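Local atomic coordinates of enoyl-CoA hydratase (Mycobacterium avium, PDB entry 3OC7), a protein that probably catalyses the hydration of enoyl-CoA thioesters in fatty acid metabolism, as a member of the crotonase family. Residues A[109-114]-A[128-133]; A[21-26]-A[60-65]; A[65-70]-A[116-121]. All coordinates share one frame; numbering follows the deposited sequence.

Overall arrangement
Contacts 1 and 2 are buried in the crotonase fold; contact 3 is partly buried. Contacts 1 and 2, with centres about 11 Å apart, join neighbouring strands of one large sheet. Strand 58-63 of contact 2 lies beside strand 111-115 of contact 1, and the Leu61 backbone is hydrogen-bonded to Ile112 and Ala114. Contact 3 belongs to a second, smaller sheet, its centre about 13 Å from that of contact 2 and about 16 Å from that of contact 1. The chain passes from strand 58-63 into 67-69 and from 111-115 into 118-120, while His63 NE2 probably hydrogen-bonds Asp116 N across 3.0 Å. In relatives, the loops leaving contact 3 form the oxyanion hole, consistent with a catalytic site close by.

Contact 1: A[109-114]-A[128-133]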
loop_
_atom_site.group_PDB
_atom_site.type_symbol
_atom_site.label_atom_id
_atom_site.label_comp_id
_atom_site.label_asym_id
_atom_site.label_seq_id
_atom_site.Cartn_x
_atom_site.Cartn_y
_atom_site.Cartn_z
ATOM N N LEU A 109 -7.939 23.351 2.509
ATOM C CA LEU A 109 -9.246 22.779 2.113
ATOM C C LEU A 109 -9.128 21.361 1.532
ATOM O O LEU A 109 -8.293 21.128 0.635
ATOM C CB LEU A 109 -9.912 23.677 1.051
ATOM C CG LEU A 109 -10.240 25.129 1.404
ATOM C CD1 LEU A 109 -10.606 25.932 0.155
ATOM C CD2 LEU A 109 -11.363 25.178 2.430
ATOM N N PRO A 110 -9.968 20.411 2.013
ATOM C CA PRO A 110 -10.166 19.164 1.247
ATOM C C PRO A 110 -10.665 19.451 -0.196
ATOM O O PRO A 110 -11.563 20.313 -0.389
ATOM C CB PRO A 110 -11.241 18.415 2.069
ATOM C CG PRO A 110 -11.104 18.966 3.495
ATOM C CD PRO A 110 -10.798 20.443 3.245
ATOM N N VAL A 111 -10.076 18.767 -1.190
ATOM C CA VAL A 111 -10.448 18.908 -2.625
ATOM C C VAL A 111 -10.957 17.555 -3.186
ATOM O O VAL A 111 -10.246 16.521 -3.106
ATOM C CB VAL A 111 -9.262 19.457 -3.486
ATOM C CG1 VAL A 111 -9.738 19.726 -4.924
ATOM C CG2 VAL A 111 -8.652 20.723 -2.883
ATOM N N ILE A 112 -12.183 17.579 -3.732
ATOM C CA ILE A 112 -12.881 16.386 -4.246
ATOM C C ILE A 112 -13.080 16.445 -5.777
ATOM O O ILE A 112 -13.771 17.344 -6.281
ATOM C CB ILE A 112 -14.283 16.189 -3.560
ATOM C CG1 ILE A 112 -14.158 16.247 -2.032
ATOM C CG2 ILE A 112 -14.956 14.880 -4.051
ATOM C CD1 ILE A 112 -15.515 16.193 -1.322
ATOM N N ALA A 113 -12.516 15.483 -6.525
ATOM C CA ALA A 113 -12.750 15.436 -7.991
ATOM C C ALA A 113 -14.086 14.758 -8.341
ATOM O O ALA A 113 -14.440 13.694 -7.782
ATOM C CB ALA A 113 -11.581 14.720 -8.708
ATOM N N ALA A 114 -14.807 15.372 -9.281
ATOM C CA ALA A 114 -16.074 14.831 -9.816
ATOM C C ALA A 114 -15.905 14.525 -11.321
ATOM O O ALA A 114 -15.976 15.441 -12.159
ATOM C CB ALA A 114 -17.255 15.817 -9.553
ATOM N N GLY A 128 -4.824 12.302 -9.168
ATOM C CA GLY A 128 -3.935 11.896 -8.059
ATOM C C GLY A 128 -3.758 12.918 -6.935
ATOM O O GLY A 128 -3.728 12.541 -5.743
ATOM N N ALA A 129 -3.718 14.213 -7.287
ATOM C CA ALA A 129 -3.508 15.299 -6.291
ATOM C C ALA A 129 -4.714 15.534 -5.368
ATOM O O ALA A 129 -4.537 15.956 -4.214
ATOM C CB ALA A 129 -3.099 16.624 -6.993
ATOM N N CYS A 130 -5.934 15.301 -5.874
ATOM C CA CYS A 130 -7.158 15.490 -5.047
ATOM C C CYS A 130 -7.169 14.541 -3.814
ATOM O O CYS A 130 -6.680 13.404 -3.881
ATOM C CB CYS A 130 -8.426 15.350 -5.908
ATOM S SG CYS A 130 -8.673 16.701 -7.139
ATOM N N ASP A 131 -7.758 14.998 -2.698
ATOM C CA ASP A 131 -7.857 14.157 -1.488
ATOM C C ASP A 131 -8.853 12.979 -1.642
ATOM O O ASP A 131 -8.596 11.861 -1.143
ATOM C CB ASP A 131 -8.219 15.039 -0.278
ATOM C CG ASP A 131 -7.260 16.186 -0.112
ATOM O OD1 ASP A 131 -6.124 15.934 0.344
ATOM O OD2 ASP A 131 -7.629 17.331 -0.469
ATOM N N ILE A 132 -9.966 13.242 -2.332
ATOM C CA ILE A 132 -11.055 12.270 -2.613
ATOM C C ILE A 132 -11.402 12.391 -4.109
ATOM O O ILE A 132 -11.328 13.499 -4.658
ATOM C CB ILE A 132 -12.316 12.553 -1.720
ATOM C CG1 ILE A 132 -11.956 12.479 -0.220
ATOM C CG2 ILE A 132 -13.479 11.592 -2.065
ATOM C CD1 ILE A 132 -13.062 12.983 0.768
ATOM N N ALA A 133 -11.710 11.263 -4.777
ATOM C CA ALA A 133 -12.117 11.283 -6.201
ATOM C C ALA A 133 -13.256 10.277 -6.469
ATOM O O ALA A 133 -13.182 9.103 -6.044
ATOM C CB ALA A 133 -10.923 11.003 -7.124
#
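Cys130, just past the end of helix 123-129, turns its side chain onto strand 111-115. Its SG, anti to the carbonyl carbon (chi1 -68°), touches two apolar groups, reaching Val111 CG1 and Ala113 CB at 3.9 Å each. Its CB rests against the carbonyl oxygen of Val111. The carbonyl oxygen of Cys130 faces another way and accepts a hydrogen bond from Arg166 of the second subunit.

Asp131 comes next and replaces a main-chain partner with a carboxylate. Its OD2 takes the N-H of Val111 at 2.9 Å through the anti lone pair, in a fairly straight bond (164°). Val111 O answers with two weak bonds, one from Asp131 N and a longer one from Ile132 N at 3.4 Å.

With Ile132 the regular parallel pairing sets in. Its O receives Ala113 N at 3.0 Å and also meets the CA-H of Ile112. The Ile112 and Ile132 side chains lie alongside each other and point the same way, with their CG2 methyls 4.1 Å apart; on this face Ile112 packs on Ile200 of helix 196-208 and Ile132 on Thr174 of the second subunit. Ala133 projects from the other face of the sheet, where its CB lies 4.1 Å from Ala113 CB.

Adjacent parallel strands 111-115 and 132-135 of the large crotonase sheet thus pair just after helix 123-129, the Asp131 carboxylate taking the first N-H. OD2 also forms a salt bridge with Lys219, which bonds Leu109 O as well. With an N-H and an ammonium group on the same oxygen, Asp131 is probably kept ionised despite its burial.

Contact 2: A[21-26]-A[60-65]; sequences VARLTL and VLAHTG
Arg23 and Val60, paired on adjacent parallel strands, meet flat group to methyl: Val60 CG1 lies over the centre of one guanidinium face, 4.2 Å above its plane. The arginine chain leaves with CG anti to the backbone N (chi1 -176°) and bends at chi3 (-82°), which lays the guanidinium across strand 58-63, over Val60 and beside Ala62. NH1 then comes within 3.6 Å of Ala62 CB, approaching it obliquely.

On the same side of the sheet, Val21 and Val60 cross at a slant with their CG2 methyls 4.0 Å apart. Further along, Thr25 sets its CG2 against Thr64 CG2 at 3.9 Å and its OG1 toward Ala62 CB. Leu24, Leu26, Leu61 and His63 project from the reverse side. There Leu61 CD1 leans over to strand 21-26, 3.8 Å from Leu24 O and near Leu26 CD2, whereas the His63 ring swings away from that strand; its ND1 bonds Thr64 O and its NE2 Asp116 N.

Five main-chain hydrogen bonds run from Val60 N to Ala22 O through to Thr64 N to Leu26 O, and the two short strands diverge in direction by 28°. Just beyond, Thr64 OG1 is held by Asn27.

Strands 21-26 and 58-63 are the two strands of a beta-alpha-beta unit connected through helix 37-52, which packs on Ala22, Leu24 and Leu26. Helix 196-208 covers Val21 and Val60 on the opposite face, strand 9-12 runs antiparallel along the outer edge of 21-26, and strand 111-115 flanks 58-63.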
loop_
_atom_site.group_PDB
_atom_site.type_symbol
_atom_site.label_atom_id
_atom_site.label_comp_id
_atom_site.label_asym_id
_atom_site.label_seq_id
_atom_site.Cartn_x
_atom_site.Cartn_y
_atom_site.Cartn_z
ATOM N N VAL A 21 -19.284 25.285 0.460
ATOM C CA VAL A 21 -18.576 24.677 -0.669
ATOM C C VAL A 21 -18.373 25.643 -1.861
ATOM O O VAL A 21 -19.273 26.438 -2.218
ATOM C CB VAL A 21 -19.268 23.331 -1.124
ATOM C CG1 VAL A 21 -20.738 23.548 -1.526
ATOM C CG2 VAL A 21 -18.484 22.626 -2.236
ATOM N N ALA A 22 -17.182 25.587 -2.457
ATOM C CA ALA A 22 -16.893 26.241 -3.743
ATOM C C ALA A 22 -16.698 25.203 -4.859
ATOM O O ALA A 22 -16.004 24.205 -4.648
ATOM C CB ALA A 22 -15.658 27.163 -3.628
ATOM N N ARG A 23 -17.313 25.422 -6.027
ATOM C CA ARG A 23 -17.172 24.543 -7.208
ATOM C C ARG A 23 -16.310 25.215 -8.281
ATOM O O ARG A 23 -16.642 26.331 -8.725
ATOM C CB ARG A 23 -18.554 24.168 -7.769
ATOM C CG ARG A 23 -18.570 23.169 -8.940
ATOM C CD ARG A 23 -20.001 22.791 -9.342
ATOM N NE ARG A 23 -20.544 21.746 -8.472
ATOM C CZ ARG A 23 -20.766 20.484 -8.843
ATOM N NH1 ARG A 23 -20.525 20.094 -10.089
ATOM N NH2 ARG A 23 -21.239 19.608 -7.966
ATOM N N LEU A 24 -15.205 24.563 -8.664
ATOM C CA LEU A 24 -14.334 24.997 -9.770
ATOM C C LEU A 24 -14.555 24.080 -10.972
ATOM O O LEU A 24 -14.241 22.875 -10.898
ATOM C CB LEU A 24 -12.844 24.966 -9.348
ATOM C CG LEU A 24 -12.403 25.747 -8.101
ATOM C CD1 LEU A 24 -10.927 25.566 -7.779
ATOM C CD2 LEU A 24 -12.730 27.250 -8.194
ATOM N N THR A 25 -15.105 24.613 -12.068
ATOM C CA THR A 25 -15.443 23.781 -13.239
ATOM C C THR A 25 -14.509 24.039 -14.425
ATOM O O THR A 25 -14.459 25.162 -14.960
ATOM C CB THR A 25 -16.933 23.998 -13.721
ATOM O OG1 THR A 25 -17.831 23.866 -12.604
ATOM C CG2 THR A 25 -17.346 23.018 -14.869
ATOM N N LEU A 26 -13.794 22.998 -14.858
ATOM C CA LEU A 26 -12.997 23.058 -16.106
ATOM C C LEU A 26 -13.948 23.205 -17.315
ATOM O O LEU A 26 -14.829 22.362 -17.511
ATOM C CB LEU A 26 -12.093 21.815 -16.266
ATOM C CG LEU A 26 -11.153 21.410 -15.120
ATOM C CD1 LEU A 26 -10.509 20.055 -15.376
ATOM C CD2 LEU A 26 -10.088 22.462 -14.887
ATOM N N VAL A 60 -15.048 21.352 -4.726
ATOM C CA VAL A 60 -15.289 20.325 -5.768
ATOM C C VAL A 60 -14.637 20.747 -7.095
ATOM O O VAL A 60 -14.875 21.876 -7.566
ATOM C CB VAL A 60 -16.815 20.049 -5.980
ATOM C CG1 VAL A 60 -17.064 19.062 -7.164
ATOM C CG2 VAL A 60 -17.478 19.566 -4.673
ATOM N N LEU A 61 -13.804 19.868 -7.677
ATOM C CA LEU A 61 -13.206 20.085 -9.002
ATOM C C LEU A 61 -14.010 19.276 -10.043
ATOM O O LEU A 61 -13.884 18.036 -10.099
ATOM C CB LEU A 61 -11.717 19.681 -9.006
ATOM C CG LEU A 61 -10.883 19.839 -10.293
ATOM C CD1 LEU A 61 -10.837 21.294 -10.830
ATOM C CD2 LEU A 61 -9.445 19.282 -10.115
ATOM N N ALA A 62 -14.811 19.981 -10.867
ATOM C CA ALA A 62 -15.768 19.410 -11.837
ATOM C C ALA A 62 -15.363 19.736 -13.293
ATOM O O ALA A 62 -14.342 20.410 -13.517
ATOM C CB ALA A 62 -17.187 19.926 -11.523
ATOM N N HIS A 63 -16.137 19.244 -14.276
ATOM C CA HIS A 63 -15.860 19.522 -15.715
ATOM C C HIS A 63 -17.143 19.581 -16.555
ATOM O O HIS A 63 -18.166 18.978 -16.176
ATOM C CB HIS A 63 -14.868 18.501 -16.334
ATOM C CG HIS A 63 -15.435 17.118 -16.509
ATOM N ND1 HIS A 63 -15.887 16.631 -17.721
ATOM C CD2 HIS A 63 -15.595 16.105 -15.619
ATOM C CE1 HIS A 63 -16.312 15.388 -17.566
ATOM N NE2 HIS A 63 -16.155 15.046 -16.296
ATOM N N THR A 64 -17.078 20.336 -17.663
ATOM C CA THR A 64 -18.066 20.228 -18.754
ATOM C C THR A 64 -17.531 19.260 -19.817
ATOM O O THR A 64 -16.341 18.917 -19.824
ATOM C CB THR A 64 -18.408 21.614 -19.404
ATOM O OG1 THR A 64 -17.242 22.174 -20.016
ATOM C CG2 THR A 64 -18.992 22.591 -18.386
ATOM N N GLY A 65 -18.414 18.822 -20.712
ATOM C CA GLY A 65 -18.039 17.940 -21.830
ATOM C C GLY A 65 -17.749 16.469 -21.513
ATOM O O GLY A 65 -17.836 16.050 -20.362
#

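Contact 3: A[65-70]-A[116-121]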
loop_
_atom_site.group_PDB
_atom_site.type_symbol
_atom_site.label_atom_id
_atom_site.label_comp_id
_atom_site.label_asym_id
_atom_site.label_seq_id
_atom_site.Cartn_x
_atom_site.Cartn_y
_atom_site.Cartn_z
ATOM N N GLY A 65 -18.414 18.822 -20.712
ATOM C CA GLY A 65 -18.039 17.940 -21.830
ATOM C C GLY A 65 -17.749 16.469 -21.513
ATOM O O GLY A 65 -17.836 16.050 -20.362
ATOM N N GLY A 66 -17.386 15.699 -22.543
ATOM C CA GLY A 66 -17.165 14.251 -22.430
ATOM C C GLY A 66 -15.773 13.815 -21.988
ATOM O O GLY A 66 -15.529 12.610 -21.814
ATOM N N THR A 67 -14.864 14.785 -21.831
ATOM C CA THR A 67 -13.480 14.550 -21.371
ATOM C C THR A 67 -13.214 15.391 -20.102
ATOM O O THR A 67 -13.410 16.626 -20.093
ATOM C CB THR A 67 -12.440 14.878 -22.508
ATOM O OG1 THR A 67 -12.611 13.975 -23.604
ATOM C CG2 THR A 67 -10.972 14.797 -22.019
ATOM N N PHE A 68 -12.765 14.729 -19.025
ATOM C CA PHE A 68 -12.321 15.438 -17.798
ATOM C C PHE A 68 -11.093 16.310 -18.096
ATOM O O PHE A 68 -11.129 17.543 -17.870
ATOM C CB PHE A 68 -12.058 14.443 -16.628
ATOM C CG PHE A 68 -11.412 15.080 -15.388
ATOM C CD1 PHE A 68 -10.041 14.924 -15.145
ATOM C CD2 PHE A 68 -12.167 15.829 -14.473
ATOM C CE1 PHE A 68 -9.424 15.495 -14.025
ATOM C CE2 PHE A 68 -11.555 16.405 -13.323
ATOM C CZ PHE A 68 -10.167 16.235 -13.116
ATOM N N CYS A 69 -10.036 15.673 -18.622
ATOM C CA CYS A 69 -8.768 16.324 -19.025
ATOM C C CYS A 69 -7.881 15.336 -19.786
ATOM O O CYS A 69 -7.585 14.257 -19.284
ATOM C CB CYS A 69 -7.997 16.874 -17.803
ATOM S SG CYS A 69 -6.375 17.677 -18.158
ATOM N N ALA A 70 -7.426 15.723 -20.983
ATOM C CA ALA A 70 -6.632 14.803 -21.815
ATOM C C ALA A 70 -5.135 15.122 -21.873
ATOM O O ALA A 70 -4.396 14.514 -22.665
ATOM C CB ALA A 70 -7.204 14.701 -23.215
ATOM N N ASP A 116 -16.807 12.424 -14.890
ATOM C CA ASP A 116 -17.709 11.558 -15.724
ATOM C C ASP A 116 -17.323 11.661 -17.213
ATOM O O ASP A 116 -18.085 12.190 -18.058
ATOM C CB ASP A 116 -19.212 11.853 -15.483
ATOM C CG ASP A 116 -20.123 10.695 -15.904
ATOM O OD1 ASP A 116 -19.659 9.528 -15.992
ATOM O OD2 ASP A 116 -21.328 10.956 -16.169
ATOM N N GLY A 117 -16.137 11.154 -17.534
ATOM C CA GLY A 117 -15.545 11.296 -18.878
ATOM C C GLY A 117 -14.126 10.749 -18.949
ATOM O O GLY A 117 -13.636 10.162 -17.974
ATOM N N HIS A 118 -13.460 10.957 -20.088
ATOM C CA HIS A 118 -12.129 10.399 -20.347
ATOM C C HIS A 118 -11.010 11.138 -19.587
ATOM O O HIS A 118 -11.044 12.375 -19.436
ATOM C CB HIS A 118 -11.845 10.359 -21.865
ATOM C CG HIS A 118 -12.933 9.699 -22.669
ATOM N ND1 HIS A 118 -13.280 8.371 -22.517
ATOM C CD2 HIS A 118 -13.738 10.188 -23.646
ATOM C CE1 HIS A 118 -14.258 8.076 -23.359
ATOM N NE2 HIS A 118 -14.555 9.161 -24.051
ATOM N N VAL A 119 -10.043 10.356 -19.087
ATOM C CA VAL A 119 -8.836 10.861 -18.407
ATOM C C VAL A 119 -7.560 10.301 -19.105
ATOM O O VAL A 119 -7.400 9.077 -19.228
ATOM C CB VAL A 119 -8.829 10.452 -16.901
ATOM C CG1 VAL A 119 -7.514 10.894 -16.166
ATOM C CG2 VAL A 119 -10.083 10.965 -16.168
ATOM N N ARG A 120 -6.682 11.194 -19.577
ATOM C CA ARG A 120 -5.413 10.786 -20.230
ATOM C C ARG A 120 -4.249 11.708 -19.791
ATOM O O ARG A 120 -4.465 12.865 -19.421
ATOM C CB ARG A 120 -5.517 10.795 -21.775
ATOM C CG ARG A 120 -6.629 9.961 -22.431
ATOM C CD ARG A 120 -6.348 8.447 -22.362
ATOM N NE ARG A 120 -7.338 7.652 -23.090
ATOM C CZ ARG A 120 -8.526 7.285 -22.610
ATOM N NH1 ARG A 120 -8.901 7.636 -21.383
ATOM N NH2 ARG A 120 -9.353 6.578 -23.370
ATOM N N ALA A 121 -3.012 11.184 -19.869
ATOM C CA ALA A 121 -1.763 11.962 -19.667
ATOM C C ALA A 121 -1.753 12.832 -18.399
ATOM O O ALA A 121 -2.040 12.318 -17.315
ATOM C CB ALA A 121 -1.401 12.785 -20.936
#
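The imidazole of His118 presents its edge to Thr67, whose OG1 lies in the ring plane 4.0 Å from CD2; the two side chains cross at about a right angle. Gly66 O approaches the same CD2 at a slant. ND1 of the ring is bonded to Ser140 OG, which fixes its turn. The other ring, that of Phe68, projects from the opposite side of the pairing. Val119 CG2 lies 4.0 Å from Phe68 CB and nearly as close to CD1, oblique to the ring, with both side chains pointing the same way. CG of Phe68 stands anti to the backbone N (chi1 172°), which directs the ring toward Val127 of helix 123-129.

The backbones run parallel, but a beta bulge shifts the register by one residue between Thr67 and Cys69, where the chain turns a corner at Phe68. His118 N bonds Gly66 O (3.2 Å), and His118 O takes Phe68 N at 2.9 Å in a rather bent bond (130°). Beyond the bulge, Arg120 N gives Cys69 O a nearly straight bond (173°). Gly66 O also comes within 3.2 Å of Gly117 CA, an approach that depends on Gly117 having no side chain to run into that oxygen. The Arg120 side chain bends back at chi2 and ties NH1 to Val119 O and Ser140 OG.

Three backbone bonds therefore join the two short strands across the bulge. In crotonase relatives the loops that follow these strands supply the two peptide N-H groups of the oxyanion hole, consistent with such a hole near this end of the contact that would polarise a thioester carbonyl.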